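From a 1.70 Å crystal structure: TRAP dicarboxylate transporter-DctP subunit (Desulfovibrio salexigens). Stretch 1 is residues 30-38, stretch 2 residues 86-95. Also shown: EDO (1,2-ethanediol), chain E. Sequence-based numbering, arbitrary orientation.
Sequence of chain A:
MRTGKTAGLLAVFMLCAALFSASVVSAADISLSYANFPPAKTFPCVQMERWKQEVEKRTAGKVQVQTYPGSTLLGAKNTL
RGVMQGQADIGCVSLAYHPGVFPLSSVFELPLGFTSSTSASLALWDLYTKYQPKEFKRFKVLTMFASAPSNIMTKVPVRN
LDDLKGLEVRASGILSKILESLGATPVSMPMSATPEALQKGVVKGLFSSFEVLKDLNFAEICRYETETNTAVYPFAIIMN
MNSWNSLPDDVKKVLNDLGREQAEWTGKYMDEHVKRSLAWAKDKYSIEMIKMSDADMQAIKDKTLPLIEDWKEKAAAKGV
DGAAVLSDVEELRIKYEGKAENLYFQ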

# COMPACT_ATOMS: atom_id res chain seq x y z
N ILE A 30 5.70 -8.10 -29.75
CA ILE A 30 4.69 -8.26 -28.70
C ILE A 30 4.44 -6.89 -28.13
O ILE A 30 5.38 -6.19 -27.75
N SER A 31 3.17 -6.49 -28.07
CA SER A 31 2.81 -5.16 -27.63
C SER A 31 1.82 -5.31 -26.49
O SER A 31 0.80 -5.99 -26.63
N LEU A 32 2.12 -4.72 -25.34
CA LEU A 32 1.26 -4.86 -24.17
C LEU A 32 0.79 -3.50 -23.66
O LEU A 32 1.61 -2.59 -23.47
N SER A 33 -0.50 -3.37 -23.38
CA SER A 33 -1.02 -2.18 -22.73
C SER A 33 -1.07 -2.38 -21.22
O SER A 33 -1.38 -3.47 -20.75
N TYR A 34 -0.76 -1.33 -20.46
CA TYR A 34 -0.67 -1.40 -19.01
C TYR A 34 -1.52 -0.26 -18.45
O TYR A 34 -1.17 0.93 -18.54
N ALA A 35 -2.69 -0.63 -17.92
CA ALA A 35 -3.63 0.32 -17.34
C ALA A 35 -3.27 0.59 -15.89
O ALA A 35 -2.86 -0.31 -15.17
N ASN A 36 -3.43 1.83 -15.46
CA ASN A 36 -3.15 2.21 -14.09
C ASN A 36 -4.07 3.36 -13.69
O ASN A 36 -4.18 4.34 -14.41
N PHE A 37 -4.76 3.24 -12.56
CA PHE A 37 -5.82 4.17 -12.24
C PHE A 37 -5.37 5.55 -11.67
O PHE A 37 -5.99 6.58 -11.97
N PRO A 38 -4.30 5.58 -10.86
CA PRO A 38 -3.93 6.84 -10.22
C PRO A 38 -3.13 7.75 -11.15
O PRO A 38 -2.73 7.32 -12.23
N GLY A 86 -9.49 -8.41 -21.58
CA GLY A 86 -8.44 -8.09 -22.53
C GLY A 86 -8.48 -6.66 -23.05
O GLY A 86 -7.75 -6.32 -23.99
N GLN A 87 -9.32 -5.81 -22.45
CA GLN A 87 -9.33 -4.40 -22.82
C GLN A 87 -7.98 -3.77 -22.56
O GLN A 87 -7.57 -2.83 -23.26
N ALA A 88 -7.30 -4.26 -21.51
CA ALA A 88 -5.90 -3.97 -21.29
C ALA A 88 -5.22 -5.29 -21.04
O ALA A 88 -5.85 -6.22 -20.53
N ASP A 89 -3.94 -5.40 -21.39
CA ASP A 89 -3.19 -6.61 -21.10
C ASP A 89 -2.83 -6.72 -19.63
O ASP A 89 -2.79 -7.82 -19.08
N ILE A 90 -2.57 -5.58 -19.01
CA ILE A 90 -2.05 -5.50 -17.65
C ILE A 90 -2.75 -4.38 -16.94
O ILE A 90 -3.12 -3.37 -17.55
N GLY A 91 -2.96 -4.54 -15.65
CA GLY A 91 -3.58 -3.50 -14.84
C GLY A 91 -3.12 -3.55 -13.40
O GLY A 91 -2.60 -4.57 -12.93
N CYS A 92 -3.32 -2.42 -12.71
CA CYS A 92 -2.95 -2.22 -11.30
C CYS A 92 -4.19 -2.18 -10.42
O CYS A 92 -5.10 -1.35 -10.62
N VAL A 93 -4.22 -3.07 -9.43
CA VAL A 93 -5.35 -3.19 -8.53
C VAL A 93 -4.97 -2.83 -7.10
O VAL A 93 -4.01 -3.36 -6.56
N SER A 94 -5.73 -1.92 -6.50
CA SER A 94 -5.64 -1.64 -5.07
C SER A 94 -6.61 -2.58 -4.37
O SER A 94 -7.81 -2.42 -4.48
N LEU A 95 -6.09 -3.58 -3.66
CA LEU A 95 -6.96 -4.64 -3.17
C LEU A 95 -8.06 -4.15 -2.23
O LEU A 95 -9.16 -4.69 -2.23

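Two neighbouring parallel strands rarely meet through side chains alone; the backbone ladder fixes the register, and the side chains then fill the space that the register allows. The pairing of residues 30-38 with residues 86-95 in this DctP subunit illustrates the principle. At its apolar centre Tyr-34 and Ile-90 form a parallel bridge and project from the same face of the sheet. Ile-90 (chi1 m, chi2 t) places CG2 3.6 Å from the centroid of the Tyr-34 ring, only 5° off the ring normal, so the methyl sits squarely over the ring face in a CH-pi contact. The t rotamer of Tyr-34 lays the ring alongside its partner, with CD1 3.7 Å from Ile-90 CG2, while its hydroxyl is bonded elsewhere in the structure. Leu-32 (m, t) extends this apolar patch more loosely, its CD1 lying 4.3 Å from Ile-90 CD1. Ala-35 points to the other face, where its CB meets Ala-88 CB at 3.9 Å.

The ladder beneath is held by Ile-90 N donating to Ser-33 O (3.0 Å) and Ala-35 N to Ile-90 O (2.8 Å); a weak bond from Cys-92 N to Ala-35 O (3.3 Å) follows. Beyond it, Cys-92 (t) points toward the first stretch, and its CB comes within 3.2 Å of Asn-36 OD1, an oxygen that is buried here without a polar partner. The p rotamer of Phe-37 brings its ring back to the second stretch: Cys-92 O approaches the ring edge, 3.6 Å from Phe-37 CD2, and Phe-37 CZ lies 4.0 Å from Ser-94 CB. A 1,2-ethanediol, probably from the crystallisation liquor, adjoins this corner, accepting a hydrogen bond at O1 from Ser-94 N (2.8 Å) and resting its C1 3.7 Å from Phe-37 CD2.

The polar edge lies at the opposite end of the ladder, where Asp-89 and Ser-33 exchange side-chain-to-backbone hydrogen bonds. Asp-89 (m) points toward the first stretch and accepts at OD2 from Ser-33 N (2.9 Å, 167°); in return, the p rotamer of Ser-33 presents OG to Asp-89 N (3.0 Å, 160°). Each side chain thus satisfies the other residue's amide, a reciprocal clamp at the point where the second strand is about to begin. Leu-32 CD2 packs 3.8 Å from Asp-89 CG, lending the carboxylate an apolar flank. One water completes the edge, donating to both Asp-89 OD2 (2.6 Å) and Ser-31 O (3.2 Å) and so carrying the contact one residue further out.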

# COMPACT_ATOMS: atom_id res chain seq x y z
CB ILE A 30 5.20 -9.20 -27.58
CG1 ILE A 30 5.41 -10.63 -28.09
CG2 ILE A 30 4.22 -9.22 -26.42
CD1 ILE A 30 6.27 -11.47 -27.15
CB SER A 31 2.16 -4.37 -28.77
OG SER A 31 1.89 -3.02 -28.38
CB LEU A 32 2.02 -5.55 -23.06
CG LEU A 32 2.56 -6.94 -23.40
CD1 LEU A 32 3.52 -7.42 -22.33
CD2 LEU A 32 1.40 -7.90 -23.61
CB SER A 33 -2.43 -1.86 -23.25
OG SER A 33 -3.26 -3.00 -23.05
CB TYR A 34 0.82 -1.34 -18.63
CG TYR A 34 1.21 -1.62 -17.20
CD1 TYR A 34 2.41 -2.26 -16.94
CD2 TYR A 34 0.45 -1.21 -16.13
CE1 TYR A 34 2.83 -2.49 -15.63
CE2 TYR A 34 0.86 -1.45 -14.82
CZ TYR A 34 2.06 -2.08 -14.59
OH TYR A 34 2.53 -2.32 -13.31
CB ALA A 35 -5.05 -0.23 -17.43
CB ASN A 36 -1.68 2.62 -13.98
CG ASN A 36 -1.05 2.15 -12.70
OD1 ASN A 36 -1.68 2.15 -11.64
ND2 ASN A 36 0.22 1.74 -12.80
CB PHE A 37 -6.86 3.52 -11.32
CG PHE A 37 -6.35 3.23 -9.95
CD1 PHE A 37 -6.36 4.23 -8.97
CD2 PHE A 37 -5.85 1.98 -9.62
CE1 PHE A 37 -5.87 3.97 -7.69
CE2 PHE A 37 -5.36 1.72 -8.36
CZ PHE A 37 -5.37 2.72 -7.39
CB PRO A 38 -3.06 6.40 -9.05
CG PRO A 38 -2.38 5.19 -9.54
CD PRO A 38 -3.37 4.49 -10.49
CB GLN A 87 -10.37 -3.64 -22.03
CG GLN A 87 -11.76 -3.82 -22.50
CD GLN A 87 -12.69 -2.97 -21.69
OE1 GLN A 87 -12.57 -1.75 -21.66
NE2 GLN A 87 -13.61 -3.62 -20.99
CB ALA A 88 -5.68 -3.06 -20.10
CB ASP A 89 -1.93 -6.71 -21.96
CG ASP A 89 -2.25 -6.76 -23.46
OD1 ASP A 89 -2.81 -7.79 -23.91
OD2 ASP A 89 -1.96 -5.77 -24.17
CB ILE A 90 -0.52 -5.20 -17.66
CG1 ILE A 90 0.23 -6.29 -18.41
CG2 ILE A 90 0.01 -5.03 -16.23
CD1 ILE A 90 1.70 -5.89 -18.70
CB CYS A 92 -2.20 -0.92 -11.15
SG CYS A 92 -1.64 -0.59 -9.44
CB VAL A 93 -5.91 -4.61 -8.56
CG1 VAL A 93 -7.08 -4.75 -7.57
CG2 VAL A 93 -6.35 -5.00 -9.98
CB SER A 94 -6.01 -0.19 -4.79
OG SER A 94 -5.97 0.09 -3.39
CB LEU A 95 -6.16 -5.75 -2.48
CG LEU A 95 -4.94 -6.30 -3.22
CD1 LEU A 95 -4.36 -7.48 -2.41
CD2 LEU A 95 -5.27 -6.76 -4.64
C1 EDO E . -8.59 -0.21 -8.48
O1 EDO E . -8.29 -1.15 -7.46
C2 EDO E . -8.42 -0.97 -9.78
O2 EDO E . -9.12 -2.21 -9.62
O HOH W 1 -2.25 -5.20 -26.68